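Local coordinates for protein Uly1 (PDB 7DRQ) that is an ulvan lyase of polysaccharide lyase family 24 that probably cleaves the algal polysaccharide ulvan by beta-elimination, on a calcium-binding beta-propeller, at residues Y150-A158 with T166-T174; H108-K118 with Y203-L214. All coordinates share one frame; numbering follows the deposited sequence.

Interaction 1: residues Y150-A158 with T166-T174. With CA (calcium ion), chain C.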
loop_
_atom_site.group_PDB
_atom_site.type_symbol
_atom_site.label_atom_id
_atom_site.label_comp_id
_atom_site.label_asym_id
_atom_site.label_seq_id
_atom_site.Cartn_x
_atom_site.Cartn_y
_atom_site.Cartn_z
ATOM N N TYR A 150 -12.032 -1.562 10.977
ATOM C CA TYR A 150 -12.709 -1.030 9.801
ATOM C C TYR A 150 -13.684 0.055 10.226
ATOM O O TYR A 150 -14.478 -0.146 11.155
ATOM C CB TYR A 150 -13.442 -2.169 9.072
ATOM C CG TYR A 150 -14.356 -1.762 7.940
ATOM C CD1 TYR A 150 -13.935 -0.879 6.950
ATOM C CD2 TYR A 150 -15.636 -2.302 7.842
ATOM C CE1 TYR A 150 -14.786 -0.512 5.901
ATOM C CE2 TYR A 150 -16.489 -1.960 6.795
ATOM C CZ TYR A 150 -16.060 -1.062 5.831
ATOM O OH TYR A 150 -16.906 -0.728 4.798
ATOM N N SER A 151 -13.644 1.194 9.540
ATOM C CA SER A 151 -14.607 2.264 9.762
ATOM C C SER A 151 -15.244 2.626 8.429
ATOM O O SER A 151 -14.598 2.561 7.377
ATOM C CB SER A 151 -13.936 3.500 10.398
ATOM O OG SER A 151 -13.596 3.254 11.754
ATOM N N TYR A 152 -16.525 2.994 8.465
ATOM C CA TYR A 152 -17.215 3.287 7.220
ATOM C C TYR A 152 -18.372 4.237 7.479
ATOM O O TYR A 152 -18.822 4.420 8.613
ATOM C CB TYR A 152 -17.715 2.013 6.518
ATOM C CG TYR A 152 -18.823 1.290 7.249
ATOM C CD1 TYR A 152 -18.543 0.447 8.330
ATOM C CD2 TYR A 152 -20.146 1.441 6.867
ATOM C CE1 TYR A 152 -19.567 -0.232 9.001
ATOM C CE2 TYR A 152 -21.178 0.767 7.536
ATOM C CZ TYR A 152 -20.878 -0.055 8.606
ATOM O OH TYR A 152 -21.901 -0.721 9.266
ATOM N N SER A 153 -18.858 4.822 6.401
ATOM C CA SER A 153 -19.762 5.956 6.481
ATOM C C SER A 153 -21.143 5.596 5.948
ATOM O O SER A 153 -21.372 4.526 5.367
ATOM C CB SER A 153 -19.194 7.134 5.687
ATOM O OG SER A 153 -19.530 6.976 4.320
ATOM N N LEU A 154 -22.064 6.531 6.154
ATOM C CA LEU A 154 -23.331 6.520 5.453
ATOM C C LEU A 154 -23.109 6.654 3.955
ATOM O O LEU A 154 -22.109 7.214 3.491
ATOM C CB LEU A 154 -24.207 7.688 5.912
ATOM C CG LEU A 154 -24.509 7.795 7.403
ATOM C CD1 LEU A 154 -25.192 9.151 7.689
ATOM C CD2 LEU A 154 -25.392 6.625 7.795
ATOM N N ALA A 155 -24.077 6.155 3.196
ATOM C CA ALA A 155 -24.145 6.476 1.780
ATOM C C ALA A 155 -24.328 7.980 1.611
ATOM O O ALA A 155 -25.044 8.622 2.384
ATOM C CB ALA A 155 -25.287 5.706 1.108
ATOM N N GLY A 156 -23.629 8.544 0.627
ATOM C CA GLY A 156 -23.667 9.967 0.367
ATOM C C GLY A 156 -22.687 10.793 1.176
ATOM O O GLY A 156 -22.626 12.012 0.982
ATOM N N ALA A 157 -21.918 10.178 2.078
ATOM C CA ALA A 157 -21.043 10.967 2.947
ATOM C C ALA A 157 -19.929 11.650 2.173
ATOM O O ALA A 157 -19.472 12.728 2.581
ATOM C CB ALA A 157 -20.433 10.093 4.040
ATOM N N ALA A 158 -19.482 11.055 1.063
ATOM C CA ALA A 158 -18.319 11.603 0.362
ATOM C C ALA A 158 -18.550 13.029 -0.106
ATOM O O ALA A 158 -17.590 13.799 -0.240
ATOM C CB ALA A 158 -17.957 10.735 -0.841
ATOM N N THR A 166 -18.338 15.345 9.180
ATOM C CA THR A 166 -17.999 15.114 10.578
ATOM C C THR A 166 -18.166 13.635 10.894
ATOM O O THR A 166 -18.652 12.854 10.074
ATOM C CB THR A 166 -18.891 15.911 11.540
ATOM O OG1 THR A 166 -20.194 15.316 11.551
ATOM C CG2 THR A 166 -19.002 17.399 11.142
ATOM N N LEU A 167 -17.816 13.270 12.133
ATOM C CA LEU A 167 -18.023 11.910 12.627
ATOM C C LEU A 167 -19.485 11.471 12.551
ATOM O O LEU A 167 -19.754 10.264 12.555
ATOM C CB LEU A 167 -17.527 11.828 14.069
ATOM C CG LEU A 167 -16.693 10.664 14.571
ATOM C CD1 LEU A 167 -15.672 10.228 13.541
ATOM C CD2 LEU A 167 -16.023 11.094 15.868
ATOM N N THR A 168 -20.434 12.421 12.485
ATOM C CA THR A 168 -21.842 12.074 12.306
ATOM C C THR A 168 -22.060 11.225 11.057
ATOM O O THR A 168 -23.005 10.424 11.002
ATOM C CB THR A 168 -22.692 13.350 12.234
ATOM O OG1 THR A 168 -22.551 14.084 13.455
ATOM C CG2 THR A 168 -24.154 13.015 12.039
ATOM N N GLN A 169 -21.185 11.364 10.058
ATOM C CA GLN A 169 -21.293 10.607 8.819
ATOM C C GLN A 169 -20.835 9.159 8.956
ATOM O O GLN A 169 -21.065 8.366 8.035
ATOM C CB GLN A 169 -20.468 11.282 7.720
ATOM C CG GLN A 169 -21.072 12.602 7.260
ATOM C CD GLN A 169 -22.519 12.432 6.877
ATOM O OE1 GLN A 169 -22.829 11.837 5.853
ATOM N NE2 GLN A 169 -23.421 12.941 7.714
ATOM N N PHE A 170 -20.210 8.789 10.061
ATOM C CA PHE A 170 -19.632 7.461 10.178
ATOM C C PHE A 170 -20.462 6.595 11.112
ATOM O O PHE A 170 -21.174 7.094 11.989
ATOM C CB PHE A 170 -18.170 7.539 10.627
ATOM C CG PHE A 170 -17.250 7.891 9.493
ATOM C CD1 PHE A 170 -17.157 9.208 9.050
ATOM C CD2 PHE A 170 -16.572 6.895 8.801
ATOM C CE1 PHE A 170 -16.349 9.538 7.976
ATOM C CE2 PHE A 170 -15.761 7.203 7.726
ATOM C CZ PHE A 170 -15.646 8.542 7.308
ATOM N N VAL A 171 -20.386 5.292 10.879
ATOM C CA VAL A 171 -21.302 4.326 11.478
ATOM C C VAL A 171 -20.627 3.693 12.681
ATOM O O VAL A 171 -19.537 3.117 12.568
ATOM C CB VAL A 171 -21.733 3.258 10.463
ATOM C CG1 VAL A 171 -22.695 2.268 11.137
ATOM C CG2 VAL A 171 -22.366 3.904 9.247
ATOM N N LYS A 172 -21.284 3.788 13.833
ATOM C CA LYS A 172 -20.734 3.221 15.052
ATOM C C LYS A 172 -20.853 1.700 15.062
ATOM O O LYS A 172 -21.759 1.105 14.459
ATOM C CB LYS A 172 -21.437 3.816 16.277
ATOM C CG LYS A 172 -21.295 5.332 16.406
ATOM C CD LYS A 172 -21.784 5.832 17.757
ATOM C CE LYS A 172 -21.899 7.349 17.783
ATOM N NZ LYS A 172 -22.232 7.862 19.148
ATOM N N ASP A 173 -19.918 1.069 15.764
ATOM C CA ASP A 173 -20.052 -0.335 16.129
ATOM C C ASP A 173 -21.187 -0.445 17.137
ATOM O O ASP A 173 -21.068 0.053 18.259
ATOM C CB ASP A 173 -18.736 -0.851 16.710
ATOM C CG ASP A 173 -18.789 -2.318 17.110
ATOM O OD1 ASP A 173 -19.872 -2.934 17.047
ATOM O OD2 ASP A 173 -17.737 -2.866 17.483
ATOM N N THR A 174 -22.298 -1.068 16.730
ATOM C CA THR A 174 -23.409 -1.360 17.630
ATOM C C THR A 174 -23.617 -2.859 17.779
ATOM O O THR A 174 -24.714 -3.307 18.139
ATOM C CB THR A 174 -24.707 -0.688 17.162
ATOM O OG1 THR A 174 -25.015 -1.071 15.815
ATOM C CG2 THR A 174 -24.580 0.819 17.242
HETATM CA CA CA C . -15.497 -2.139 17.863
HETATM O O HOH W 1 -17.176 3.472 11.357
HETATM O O HOH W 2 -14.495 -4.147 16.818
HETATM O O HOH W 3 -15.305 -3.840 19.695
HETATM O O HOH W 4 -13.196 -1.707 18.588
#

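Interaction 2: residues H108-K118 with Y203-L214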
loop_
_atom_site.group_PDB
_atom_site.type_symbol
_atom_site.label_atom_id
_atom_site.label_comp_id
_atom_site.label_asym_id
_atom_site.label_seq_id
_atom_site.Cartn_x
_atom_site.Cartn_y
_atom_site.Cartn_z
ATOM N N HIS A 108 3.895 -0.412 9.396
ATOM C CA HIS A 108 2.948 -1.290 8.718
ATOM C C HIS A 108 1.529 -0.768 8.863
ATOM O O HIS A 108 0.675 -1.036 8.009
ATOM C CB HIS A 108 2.986 -2.713 9.285
ATOM C CG HIS A 108 4.247 -3.458 8.976
ATOM N ND1 HIS A 108 5.377 -3.363 9.763
ATOM C CD2 HIS A 108 4.550 -4.325 7.981
ATOM C CE1 HIS A 108 6.326 -4.130 9.254
ATOM N NE2 HIS A 108 5.847 -4.731 8.178
ATOM N N ASN A 109 1.256 -0.070 9.958
ATOM C CA ASN A 109 -0.102 0.147 10.449
ATOM C C ASN A 109 -0.730 1.394 9.849
ATOM O O ASN A 109 -1.210 2.276 10.557
ATOM C CB ASN A 109 -0.085 0.227 11.970
ATOM C CG ASN A 109 0.170 -1.114 12.615
ATOM O OD1 ASN A 109 0.788 -1.994 12.015
ATOM N ND2 ASN A 109 -0.285 -1.268 13.859
ATOM N N THR A 110 -0.737 1.459 8.527
ATOM C CA THR A 110 -1.223 2.628 7.809
ATOM C C THR A 110 -2.748 2.740 7.887
ATOM O O THR A 110 -3.456 1.835 8.334
ATOM C CB THR A 110 -0.772 2.559 6.352
ATOM O OG1 THR A 110 -1.238 1.319 5.780
ATOM C CG2 THR A 110 0.728 2.628 6.273
ATOM N N ILE A 111 -3.248 3.887 7.432
ATOM C CA ILE A 111 -4.678 4.149 7.299
ATOM C C ILE A 111 -5.003 4.196 5.816
ATOM O O ILE A 111 -4.644 5.161 5.127
ATOM C CB ILE A 111 -5.087 5.464 7.969
ATOM C CG1 ILE A 111 -4.529 5.573 9.395
ATOM C CG2 ILE A 111 -6.618 5.613 7.925
ATOM C CD1 ILE A 111 -4.314 7.047 9.823
ATOM N N ALA A 112 -5.715 3.185 5.327
ATOM C CA ALA A 112 -6.148 3.154 3.938
ATOM C C ALA A 112 -7.541 3.756 3.822
ATOM O O ALA A 112 -8.375 3.593 4.715
ATOM C CB ALA A 112 -6.162 1.724 3.397
ATOM N N VAL A 113 -7.781 4.472 2.721
ATOM C CA VAL A 113 -9.067 5.116 2.486
ATOM C C VAL A 113 -9.555 4.756 1.088
ATOM O O VAL A 113 -8.763 4.612 0.150
ATOM C CB VAL A 113 -8.991 6.655 2.666
ATOM C CG1 VAL A 113 -7.977 7.276 1.674
ATOM C CG2 VAL A 113 -10.372 7.297 2.530
ATOM N N ALA A 114 -10.872 4.600 0.953
ATOM C CA ALA A 114 -11.500 4.463 -0.353
ATOM C C ALA A 114 -12.886 5.093 -0.335
ATOM O O ALA A 114 -13.550 5.149 0.706
ATOM C CB ALA A 114 -11.634 2.993 -0.779
ATOM N N ILE A 115 -13.317 5.547 -1.509
ATOM C CA ILE A 115 -14.692 5.981 -1.762
ATOM C C ILE A 115 -15.342 4.975 -2.707
ATOM O O ILE A 115 -14.726 4.571 -3.697
ATOM C CB ILE A 115 -14.719 7.395 -2.374
ATOM C CG1 ILE A 115 -13.857 8.371 -1.566
ATOM C CG2 ILE A 115 -16.157 7.894 -2.505
ATOM C CD1 ILE A 115 -14.313 8.557 -0.154
ATOM N N SER A 116 -16.576 4.554 -2.403
ATOM C CA SER A 116 -17.373 3.853 -3.414
ATOM C C SER A 116 -17.960 4.870 -4.379
ATOM O O SER A 116 -18.725 5.736 -3.956
ATOM C CB SER A 116 -18.515 3.060 -2.803
ATOM O OG SER A 116 -19.369 2.587 -3.857
ATOM N N PRO A 117 -17.653 4.794 -5.671
ATOM C CA PRO A 117 -18.286 5.720 -6.620
ATOM C C PRO A 117 -19.761 5.418 -6.839
ATOM O O PRO A 117 -20.450 6.223 -7.471
ATOM C CB PRO A 117 -17.468 5.523 -7.907
ATOM C CG PRO A 117 -16.239 4.747 -7.481
ATOM C CD PRO A 117 -16.693 3.903 -6.335
ATOM N N LYS A 118 -20.262 4.296 -6.317
ATOM C CA LYS A 118 -21.670 3.957 -6.480
ATOM C C LYS A 118 -22.534 4.654 -5.435
ATOM O O LYS A 118 -23.401 5.461 -5.779
ATOM C CB LYS A 118 -21.850 2.441 -6.441
ATOM C CG LYS A 118 -21.353 1.777 -7.718
ATOM C CD LYS A 118 -21.265 0.268 -7.572
ATOM C CE LYS A 118 -21.131 -0.401 -8.925
ATOM N NZ LYS A 118 -21.233 0.588 -10.032
ATOM N N TYR A 203 -1.643 -4.697 5.462
ATOM C CA TYR A 203 -1.517 -3.936 4.214
ATOM C C TYR A 203 -2.836 -3.720 3.484
ATOM O O TYR A 203 -3.012 -4.244 2.375
ATOM C CB TYR A 203 -0.562 -4.617 3.238
ATOM C CG TYR A 203 0.839 -4.816 3.726
ATOM C CD1 TYR A 203 1.646 -3.742 4.076
ATOM C CD2 TYR A 203 1.361 -6.093 3.824
ATOM C CE1 TYR A 203 2.947 -3.948 4.514
ATOM C CE2 TYR A 203 2.645 -6.308 4.256
ATOM C CZ TYR A 203 3.433 -5.243 4.598
ATOM O OH TYR A 203 4.715 -5.498 5.026
ATOM N N PRO A 204 -3.767 -2.940 4.037
ATOM C CA PRO A 204 -5.018 -2.650 3.308
ATOM C C PRO A 204 -4.741 -1.756 2.105
ATOM O O PRO A 204 -4.128 -0.694 2.235
ATOM C CB PRO A 204 -5.882 -1.941 4.356
ATOM C CG PRO A 204 -4.861 -1.259 5.260
ATOM C CD PRO A 204 -3.678 -2.206 5.316
ATOM N N THR A 205 -5.173 -2.207 0.924
ATOM C CA THR A 205 -5.019 -1.453 -0.315
ATOM C C THR A 205 -6.281 -1.623 -1.145
ATOM O O THR A 205 -6.574 -2.736 -1.591
ATOM C CB THR A 205 -3.793 -1.917 -1.109
ATOM O OG1 THR A 205 -2.621 -1.757 -0.304
ATOM C CG2 THR A 205 -3.630 -1.071 -2.381
ATOM N N PHE A 206 -7.013 -0.531 -1.348
ATOM C CA PHE A 206 -8.210 -0.527 -2.172
ATOM C C PHE A 206 -7.864 -0.248 -3.631
ATOM O O PHE A 206 -6.862 0.399 -3.947
ATOM C CB PHE A 206 -9.198 0.547 -1.706
ATOM C CG PHE A 206 -9.697 0.387 -0.289
ATOM C CD1 PHE A 206 -10.802 -0.416 -0.011
ATOM C CD2 PHE A 206 -9.129 1.127 0.743
ATOM C CE1 PHE A 206 -11.293 -0.517 1.283
ATOM C CE2 PHE A 206 -9.613 1.035 2.032
ATOM C CZ PHE A 206 -10.701 0.205 2.308
ATOM N N PHE A 207 -8.735 -0.704 -4.525
ATOM C CA PHE A 207 -8.669 -0.296 -5.921
ATOM C C PHE A 207 -10.083 -0.272 -6.484
ATOM O O PHE A 207 -10.994 -0.906 -5.947
ATOM C CB PHE A 207 -7.760 -1.213 -6.759
ATOM C CG PHE A 207 -8.042 -2.688 -6.618
ATOM C CD1 PHE A 207 -7.479 -3.424 -5.580
ATOM C CD2 PHE A 207 -8.847 -3.351 -7.545
ATOM C CE1 PHE A 207 -7.718 -4.782 -5.458
ATOM C CE2 PHE A 207 -9.087 -4.718 -7.435
ATOM C CZ PHE A 207 -8.537 -5.432 -6.390
ATOM N N THR A 208 -10.256 0.474 -7.575
ATOM C CA THR A 208 -11.562 0.672 -8.192
ATOM C C THR A 208 -11.497 0.346 -9.677
ATOM O O THR A 208 -10.465 0.521 -10.326
ATOM C CB THR A 208 -12.074 2.114 -8.021
ATOM O OG1 THR A 208 -11.092 3.042 -8.506
ATOM C CG2 THR A 208 -12.319 2.417 -6.555
ATOM N N SER A 209 -12.624 -0.095 -10.215
ATOM C CA SER A 209 -12.713 -0.409 -11.631
ATOM C C SER A 209 -13.269 0.773 -12.425
ATOM O O SER A 209 -13.705 1.784 -11.871
ATOM C CB SER A 209 -13.593 -1.637 -11.840
ATOM O OG SER A 209 -14.956 -1.279 -11.660
ATOM N N HIS A 210 -13.264 0.614 -13.753
ATOM C CA HIS A 210 -13.781 1.639 -14.658
ATOM C C HIS A 210 -15.217 2.009 -14.315
ATOM O O HIS A 210 -15.567 3.191 -14.212
ATOM C CB HIS A 210 -13.712 1.133 -16.100
ATOM C CG HIS A 210 -12.344 1.187 -16.701
ATOM N ND1 HIS A 210 -11.961 0.377 -17.751
ATOM C CD2 HIS A 210 -11.270 1.963 -16.411
ATOM C CE1 HIS A 210 -10.709 0.650 -18.078
ATOM N NE2 HIS A 210 -10.269 1.612 -17.285
ATOM N N ASP A 211 -16.057 0.999 -14.134
ATOM C CA ASP A 211 -17.481 1.149 -13.875
ATOM C C ASP A 211 -17.796 1.513 -12.429
ATOM O O ASP A 211 -18.979 1.557 -12.064
ATOM C CB ASP A 211 -18.203 -0.144 -14.245
ATOM C CG ASP A 211 -18.255 -0.365 -15.739
ATOM O OD1 ASP A 211 -17.830 0.547 -16.486
ATOM O OD2 ASP A 211 -18.716 -1.440 -16.163
ATOM N N GLY A 212 -16.786 1.759 -11.601
ATOM C CA GLY A 212 -17.029 2.218 -10.249
ATOM C C GLY A 212 -17.193 1.141 -9.202
ATOM O O GLY A 212 -17.679 1.438 -8.106
ATOM N N ASP A 213 -16.816 -0.100 -9.497
ATOM C CA ASP A 213 -16.761 -1.108 -8.450
ATOM C C ASP A 213 -15.547 -0.870 -7.568
ATOM O O ASP A 213 -14.509 -0.386 -8.023
ATOM C CB ASP A 213 -16.704 -2.515 -9.044
ATOM C CG ASP A 213 -18.092 -3.085 -9.300
ATOM O OD1 ASP A 213 -18.979 -2.921 -8.431
ATOM O OD2 ASP A 213 -18.291 -3.669 -10.379
ATOM N N LEU A 214 -15.694 -1.187 -6.289
ATOM C CA LEU A 214 -14.660 -0.949 -5.291
ATOM C C LEU A 214 -14.214 -2.286 -4.720
ATOM O O LEU A 214 -15.054 -3.128 -4.369
ATOM C CB LEU A 214 -15.172 -0.047 -4.169
ATOM C CG LEU A 214 -14.253 0.131 -2.962
ATOM C CD1 LEU A 214 -12.931 0.776 -3.367
ATOM C CD2 LEU A 214 -14.953 0.980 -1.896
HETATM O O HOH W 5 -1.281 -2.799 7.626
HETATM O O HOH W 6 -2.595 1.286 3.529
HETATM O O HOH W 7 -18.523 0.646 -5.539
#

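Interaction 1: residues Y150-A158 with T166-T174
Ser153 and Phe170 face each other as a single antiparallel, non-hydrogen-bonded bridge pair, CA atoms 4.0 Å apart. The hydrogen bonds beside this pair are the evidence: Val171 N donates to Tyr152 O at 2.9 Å, and Leu154 N to Gln169 O at 2.8 Å, the latter with an N-H...O angle of 163°. Packing is tightest here. Ser153 CB lies over the centre of the Phe170 ring, 4.0 Å from the centroid, while that ring also touches Leu124 of strand 122-126 and Ile89 of strand 86-91, which puts it between this sheet and the neighbouring one. The crowded position of Ser153 OG, between backbone N and carbonyl carbon (chi1 83°), lets it donate to Leu154 O, which Ala157 N approaches from the opposite face of the carbonyl plane. On the Tyr152 side, Val171 CB sits over one ring face, offset toward the rim; Val171 CG1 reaches Tyr152 OH at 3.6 Å. Water 1 joins Tyr152 N to Val171 O.

The solvent side is looser, formed by exposed Leu154 and partly exposed Gln169. Their side chains cross at about a right angle, with Leu154 CD1 4.0 Å from Gln169 OE1; the bent Gln169 chain turns that oxygen inward, to the buried Ala157 methyl. Asp173 OD2 binds the calcium ion at 2.4 Å together with Asp183 OD2, the backbone oxygen of Lys185 and waters 2, 3 and 4. The chemistry thus implies a division of labour: main-chain bonds and apolar faces hold the loop to the blade edge, while Asp173 gives one oxygen to the metal and the other to Ser175 OG.

Interaction 2: residues H108-K118 with Y203-L214
Strand 111-115 and strand 203-208 run side by side in nearly the same direction, at 18° and 6.7 Å between axes, with Ala112 and Ala114 turned toward Pro204 and Phe206. Each is the edge strand of a separate antiparallel sheet, so this is the seam between neighbouring blades of a beta-propeller, closed by side chains and waters rather than by backbone pairing. Phe206 fills its middle: with CG beside the backbone N (chi1 -61°), the ring offers one face to Ala114 CB, 3.3 Å from Phe206 CG, and Phe206 CE2 reaches Ala112 CB at 3.8 Å. Leu214 CD1 meets the same Ala114 methyl at 3.6 Å, while Pro204 CG packs on Ala112 CB. Leu125 and Leu216, from the second strands of the two blades, also touch Phe206. Cutting this residue back to an alanine would probably leave a gap between the blades and deprive the Ala114 methyl of the ring face it rests on.

Along the seam, water 5 links His108 O to Tyr203 N, water 6 Thr110 OG1 to Pro204 O, and water 7 Ser116 OG to Gly212 O. At one end, Tyr203 OH comes to the edge of the His108 imidazole, 3.2 Å from His108 CD2; Glu106 holds His108 ND1. At the other, Pro117 CD touches the O of Gly212, the last residue of the type I turn from Ser209, at 3.2 Å. Lys118 CE lies 3.4 Å from Asp213 OD1, and a nearly eclipsed last torsion (chi4 -5°), an unfavourable setting, brings Lys118 NZ to donate to Asp211 O at 3.2 Å.

How the interactions relate
Both contacts involve the antiparallel sheet of strands 111-115, 122-126 and 150-152, but at opposite edges. Interaction 2 joins its inner strand to the next blade, centred about 11 Å from the centre of the chain; interaction 1 covers the outer strand, about 23 Å from that centre. The contact centres are about 16 Å apart, yet they meet where Ala158 CB packs on Ile115 CG2 at 3.8 Å. Along the chain, interaction 1 is nested within the loop closed by interaction 2. The calcium ion belongs to interaction 1, through Asp173, whereas interaction 2 lies away from both calcium sites, consistent with metal binding at the blade's rim and with blade-to-blade packing, apolar at its middle and water-bridged along its length, further in.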